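Local coordinates for protein probable manganase-dependent inorganic pyrophosphatase (Clostridium perfringens, PDB 3L2B) that probably hydrolyses inorganic pyrophosphate to phosphate, under the control of a regulatory region that binds AMP as inhibitor and diadenosine tetraphosphate as activator, at residues E89-N94 with V167-H172; G121-A126 with V141-V146. All blocks are in the same frame, centred on the assembly; numbering follows the deposited sequence.

Interaction 1: residues E89-N94 with V167-H172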
loop_
_atom_site.group_PDB
_atom_site.type_symbol
_atom_site.label_atom_id
_atom_site.label_comp_id
_atom_site.label_asym_id
_atom_site.label_seq_id
_atom_site.Cartn_x
_atom_site.Cartn_y
_atom_site.Cartn_z
ATOM N N GLU A 89 19.944 -3.400 9.682
ATOM C CA GLU A 89 20.801 -3.229 10.843
ATOM C C GLU A 89 21.442 -1.869 10.733
ATOM O O GLU A 89 21.805 -1.428 9.643
ATOM C CB GLU A 89 21.880 -4.338 10.909
ATOM C CG GLU A 89 21.330 -5.760 11.184
ATOM C CD GLU A 89 21.142 -6.093 12.678
ATOM O OE1 GLU A 89 22.123 -5.970 13.458
ATOM O OE2 GLU A 89 20.020 -6.515 13.071
ATOM N N ALA A 90 21.575 -1.221 11.877
ATOM C CA ALA A 90 22.214 0.079 11.966
ATOM C C ALA A 90 23.705 -0.101 12.127
ATOM O O ALA A 90 24.161 -1.004 12.823
ATOM C CB ALA A 90 21.636 0.865 13.127
ATOM N N GLN A 91 24.451 0.756 11.440
ATOM C CA GLN A 91 25.913 0.814 11.551
ATOM C C GLN A 91 26.368 2.039 12.327
ATOM O O GLN A 91 27.422 2.054 12.949
ATOM C CB GLN A 91 26.563 0.847 10.167
ATOM C CG GLN A 91 26.590 -0.490 9.497
ATOM C CD GLN A 91 25.249 -0.887 9.007
ATOM O OE1 GLN A 91 24.697 -0.237 8.124
ATOM N NE2 GLN A 91 24.690 -1.937 9.584
ATOM N N ASN A 92 25.577 3.092 12.221
ATOM C CA ASN A 92 25.715 4.244 13.091
ATOM C C ASN A 92 24.361 4.853 13.352
ATOM O O ASN A 92 23.467 4.803 12.502
ATOM C CB ASN A 92 26.618 5.297 12.464
ATOM C CG ASN A 92 26.932 6.422 13.418
ATOM O OD1 ASN A 92 27.357 6.174 14.535
ATOM N ND2 ASN A 92 26.758 7.659 12.977
ATOM N N ILE A 93 24.237 5.427 14.540
ATOM C CA ILE A 93 23.024 6.107 14.956
ATOM C C ILE A 93 23.302 7.480 15.554
ATOM O O ILE A 93 24.101 7.619 16.490
ATOM C CB ILE A 93 22.265 5.305 16.015
ATOM C CG1 ILE A 93 21.958 3.892 15.504
ATOM C CG2 ILE A 93 20.965 6.042 16.399
ATOM C CD1 ILE A 93 21.346 2.988 16.579
ATOM N N ASN A 94 22.629 8.481 15.009
ATOM C CA ASN A 94 22.564 9.795 15.636
ATOM C C ASN A 94 21.580 9.734 16.778
ATOM O O ASN A 94 20.389 9.801 16.568
ATOM C CB ASN A 94 22.124 10.870 14.632
ATOM C CG ASN A 94 22.153 12.271 15.226
ATOM O OD1 ASN A 94 22.048 12.431 16.439
ATOM N ND2 ASN A 94 22.317 13.282 14.378
ATOM N N VAL A 167 23.118 5.626 9.770
ATOM C CA VAL A 167 23.326 4.739 8.645
ATOM C C VAL A 167 22.804 3.351 8.963
ATOM O O VAL A 167 23.078 2.815 10.015
ATOM C CB VAL A 167 24.796 4.595 8.335
ATOM C CG1 VAL A 167 24.974 3.767 7.077
ATOM C CG2 VAL A 167 25.443 5.957 8.218
ATOM N N ILE A 168 22.052 2.779 8.036
ATOM C CA ILE A 168 21.578 1.430 8.179
ATOM C C ILE A 168 21.702 0.665 6.875
ATOM O O ILE A 168 21.938 1.235 5.810
ATOM C CB ILE A 168 20.125 1.395 8.656
ATOM C CG1 ILE A 168 19.177 1.883 7.541
ATOM C CG2 ILE A 168 19.968 2.237 9.929
ATOM C CD1 ILE A 168 17.690 1.888 7.941
ATOM N N THR A 169 21.543 -0.643 6.993
ATOM C CA THR A 169 21.680 -1.548 5.866
ATOM C C THR A 169 20.542 -2.542 5.823
ATOM O O THR A 169 20.251 -3.220 6.805
ATOM C CB THR A 169 22.998 -2.345 5.944
ATOM O OG1 THR A 169 24.101 -1.446 5.785
ATOM C CG2 THR A 169 23.045 -3.401 4.821
ATOM N N THR A 170 19.904 -2.627 4.665
ATOM C CA THR A 170 18.832 -3.594 4.467
ATOM C C THR A 170 19.226 -4.641 3.434
ATOM O O THR A 170 20.032 -4.367 2.565
ATOM C CB THR A 170 17.544 -2.905 3.968
ATOM O OG1 THR A 170 16.566 -3.913 3.658
ATOM C CG2 THR A 170 17.818 -2.084 2.715
ATOM N N PRO A 171 18.618 -5.834 3.483
ATOM C CA PRO A 171 18.966 -6.790 2.411
ATOM C C PRO A 171 18.283 -6.470 1.071
ATOM O O PRO A 171 18.664 -6.955 0.018
ATOM C CB PRO A 171 18.479 -8.130 2.971
ATOM C CG PRO A 171 17.527 -7.803 4.039
ATOM C CD PRO A 171 17.919 -6.487 4.604
ATOM N N HIS A 172 17.315 -5.579 1.120
ATOM C CA HIS A 172 16.410 -5.374 -0.006
ATOM C C HIS A 172 17.040 -4.489 -1.031
ATOM O O HIS A 172 17.829 -3.614 -0.699
ATOM C CB HIS A 172 15.125 -4.741 0.504
ATOM C CG HIS A 172 14.368 -5.617 1.433
ATOM N ND1 HIS A 172 14.053 -6.916 1.117
ATOM C CD2 HIS A 172 13.853 -5.389 2.661
ATOM C CE1 HIS A 172 13.352 -7.447 2.104
ATOM N NE2 HIS A 172 13.224 -6.544 3.057
#

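Interaction 2: residues G121-A126 with V141-V146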
loop_
_atom_site.group_PDB
_atom_site.type_symbol
_atom_site.label_atom_id
_atom_site.label_comp_id
_atom_site.label_asym_id
_atom_site.label_seq_id
_atom_site.Cartn_x
_atom_site.Cartn_y
_atom_site.Cartn_z
ATOM N N GLY A 121 19.099 16.466 5.482
ATOM C CA GLY A 121 17.942 15.944 6.214
ATOM C C GLY A 121 17.158 14.873 5.500
ATOM O O GLY A 121 16.277 14.198 6.083
ATOM N N ASP A 122 17.470 14.702 4.225
ATOM C CA ASP A 122 16.770 13.699 3.419
ATOM C C ASP A 122 17.073 12.279 3.888
ATOM O O ASP A 122 18.019 12.030 4.655
ATOM C CB ASP A 122 17.059 13.876 1.918
ATOM C CG ASP A 122 16.276 15.043 1.315
ATOM O OD1 ASP A 122 15.320 15.570 1.946
ATOM O OD2 ASP A 122 16.629 15.458 0.210
ATOM N N ILE A 123 16.225 11.368 3.436
ATOM C CA ILE A 123 16.457 9.937 3.565
ATOM C C ILE A 123 16.827 9.391 2.204
ATOM O O ILE A 123 16.023 9.415 1.246
ATOM C CB ILE A 123 15.208 9.226 4.096
ATOM C CG1 ILE A 123 14.813 9.827 5.458
ATOM C CG2 ILE A 123 15.451 7.755 4.261
ATOM C CD1 ILE A 123 13.975 11.040 5.380
ATOM N N ALA A 124 18.045 8.887 2.117
ATOM C CA ALA A 124 18.610 8.417 0.849
ATOM C C ALA A 124 18.743 6.920 0.786
ATOM O O ALA A 124 19.345 6.303 1.629
ATOM C CB ALA A 124 19.965 9.063 0.595
ATOM N N ILE A 125 18.169 6.345 -0.255
ATOM C CA ILE A 125 18.327 4.934 -0.528
ATOM C C ILE A 125 19.416 4.792 -1.558
ATOM O O ILE A 125 19.327 5.347 -2.633
ATOM C CB ILE A 125 17.036 4.320 -1.049
ATOM C CG1 ILE A 125 15.957 4.386 0.034
ATOM C CG2 ILE A 125 17.303 2.917 -1.497
ATOM C CD1 ILE A 125 14.567 4.177 -0.505
ATOM N N ALA A 126 20.460 4.054 -1.186
ATOM C CA ALA A 126 21.704 3.978 -1.950
ATOM C C ALA A 126 22.214 2.569 -2.059
ATOM O O ALA A 126 21.932 1.721 -1.216
ATOM C CB ALA A 126 22.785 4.834 -1.276
ATOM N N VAL A 141 22.619 14.026 4.865
ATOM C CA VAL A 141 21.369 13.276 4.910
ATOM C C VAL A 141 21.128 12.870 6.377
ATOM O O VAL A 141 22.067 12.650 7.142
ATOM C CB VAL A 141 21.392 12.048 4.006
ATOM C CG1 VAL A 141 21.423 12.463 2.503
ATOM C CG2 VAL A 141 22.555 11.155 4.358
ATOM N N SER A 142 19.870 12.842 6.768
ATOM C CA SER A 142 19.535 12.458 8.119
ATOM C C SER A 142 19.595 10.935 8.235
ATOM O O SER A 142 19.823 10.395 9.307
ATOM C CB SER A 142 18.149 12.968 8.512
ATOM O OG SER A 142 17.143 12.357 7.725
ATOM N N LEU A 143 19.413 10.250 7.116
ATOM C CA LEU A 143 19.428 8.774 7.118
ATOM C C LEU A 143 19.902 8.213 5.811
ATOM O O LEU A 143 19.322 8.482 4.751
ATOM C CB LEU A 143 18.064 8.192 7.463
ATOM C CG LEU A 143 17.922 6.665 7.492
ATOM C CD1 LEU A 143 18.929 6.043 8.470
ATOM C CD2 LEU A 143 16.486 6.258 7.840
ATOM N N LEU A 144 20.961 7.416 5.919
ATOM C CA LEU A 144 21.494 6.640 4.810
ATOM C C LEU A 144 21.052 5.186 4.920
ATOM O O LEU A 144 21.365 4.505 5.881
ATOM C CB LEU A 144 23.010 6.747 4.776
ATOM C CG LEU A 144 23.743 6.041 3.624
ATOM C CD1 LEU A 144 23.203 6.476 2.288
ATOM C CD2 LEU A 144 25.239 6.325 3.727
ATOM N N ILE A 145 20.271 4.746 3.929
ATOM C CA ILE A 145 19.856 3.355 3.814
ATOM C C ILE A 145 20.628 2.690 2.672
ATOM O O ILE A 145 20.423 2.999 1.507
ATOM C CB ILE A 145 18.342 3.225 3.583
ATOM C CG1 ILE A 145 17.563 4.128 4.535
ATOM C CG2 ILE A 145 17.871 1.812 3.807
ATOM C CD1 ILE A 145 16.042 3.932 4.482
ATOM N N VAL A 146 21.520 1.773 3.028
ATOM C CA VAL A 146 22.289 1.016 2.040
ATOM C C VAL A 146 21.552 -0.268 1.711
ATOM O O VAL A 146 21.143 -1.013 2.616
ATOM C CB VAL A 146 23.727 0.727 2.496
ATOM C CG1 VAL A 146 24.502 -0.049 1.401
ATOM C CG2 VAL A 146 24.456 2.040 2.861
#

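Interaction 1: residues E89-N94 with V167-H172
A classic beta bulge marks this antiparallel pairing at the edge of the mixed sheet in the DRTGG domain. Two residues of one strand, Gln91 and Asn92, stand opposite the single residue Val167 of the other. Val167 O takes a straight bond from Gln91 N at 2.9 Å and a longer, weak one from Asn92 N at 3.3 Å. Val167 N returns a bond to Asn92 O. Beyond the bulge, Glu89 and Thr169 form a regular hydrogen-bonded pair, with both N-H groups in the plane of the carbonyl they meet. Between these lies the non-hydrogen-bonded pair of Ala90 and Ile168, where Ala90 CB rests 3.9 Å from Ile168 CG2.

The Gln91 side chain is bent at chi2 (74°) and folds back along the strands. Its NE2 makes a weak bond to Glu89 O, which also accepts from Thr169 N. The amide is held at both ends: by this weak bond through NE2 and by Thr169 through OE1. Further out, Ile157 of helix 154-163 and Pro152 pack against Gln91, and Asn92 ND2 is bonded to Ile165 O. On the opposite face, Ile168 packs on helix 79-85. Thr169 OG1, set beside its own backbone N, donates to Gln91 OE1 at 2.7 Å from above the amide plane.

Interaction 2: residues G121-A126 with V141-V146
Strands 123-126 and 143-146 are the parallel neighbours of a beta-alpha-beta unit, joined by helix 130-138, inside the mixed sheet of the DRTGG domain. Every residue of the contact is buried. Ile145, Ala124 and Ala126 have the largest areas buried by it.

Ala124 is gripped through its backbone on the side that faces strand 143-146. Its N donates to Leu143 O at 3.0 Å, and its O accepts from Ile145 N at 2.9 Å. Both bonds run nearly along the C=O axis. Ile145 O then accepts from Ala126 N, so the backbone bonds zigzag from strand to strand. Ile145 O also receives a CA-H...O contact from Ile125 CA.

The Ile145 side chain lies on the face shared with Ile123, Leu143 and Ile125. Its CG1 is anti to the carbonyl carbon (chi1 -46°), and CD1 reaches back to Ile123 CG2 at 3.9 Å. The two isoleucines lie side by side and point the same way. Leu143 crosses Ile123 obliquely and touches the same CG2 through CD2.

On the other face the two alanines of strand 123-126 lie beside Leu144 and Val146. Leu144 CG is anti to the backbone N (chi1 -177°), and CD1 lies against Ala126 CB at 3.9 Å. Ala124 CB meets Val141 CG1. Leu136 of helix 130-138 packs on Ala124, Ala126 and Leu144, so this face is covered by the crossover helix.

Ahead of the strands, Asp122 O takes a bond from Ser142 N and a weak one from Leu143 N. The Asp122 carboxylate forms a salt bridge with Lys103. Ser142 OG sits in the crowded position between its backbone N and carbonyl carbon (chi1 65°). From there it donates to Gly121 O at 2.6 Å, from well above the carbonyl plane.

Overall arrangement
From the N terminus, the chain passes the first CBS domain and helix 79-85, then enters the sheet as strand 89-92. It continues through strand 104-106 to strand 123-126. Helix 130-138 leads to strand 143-146, where interaction 2 closes a short loop. Helix 154-163 then brings the chain to strand 166-169, and interaction 1 closes the long loop back to strand 89-92. Interaction 2 is therefore nested inside the loop closed by interaction 1. Strands 143-146 and 166-169 are neighbours, and backbone bonds of Ile168 to Leu144 and Val146 join the two contacts. With these bonds the two contacts line up four of the five strands of the sheet, with the antiparallel strand 89-92 at one edge.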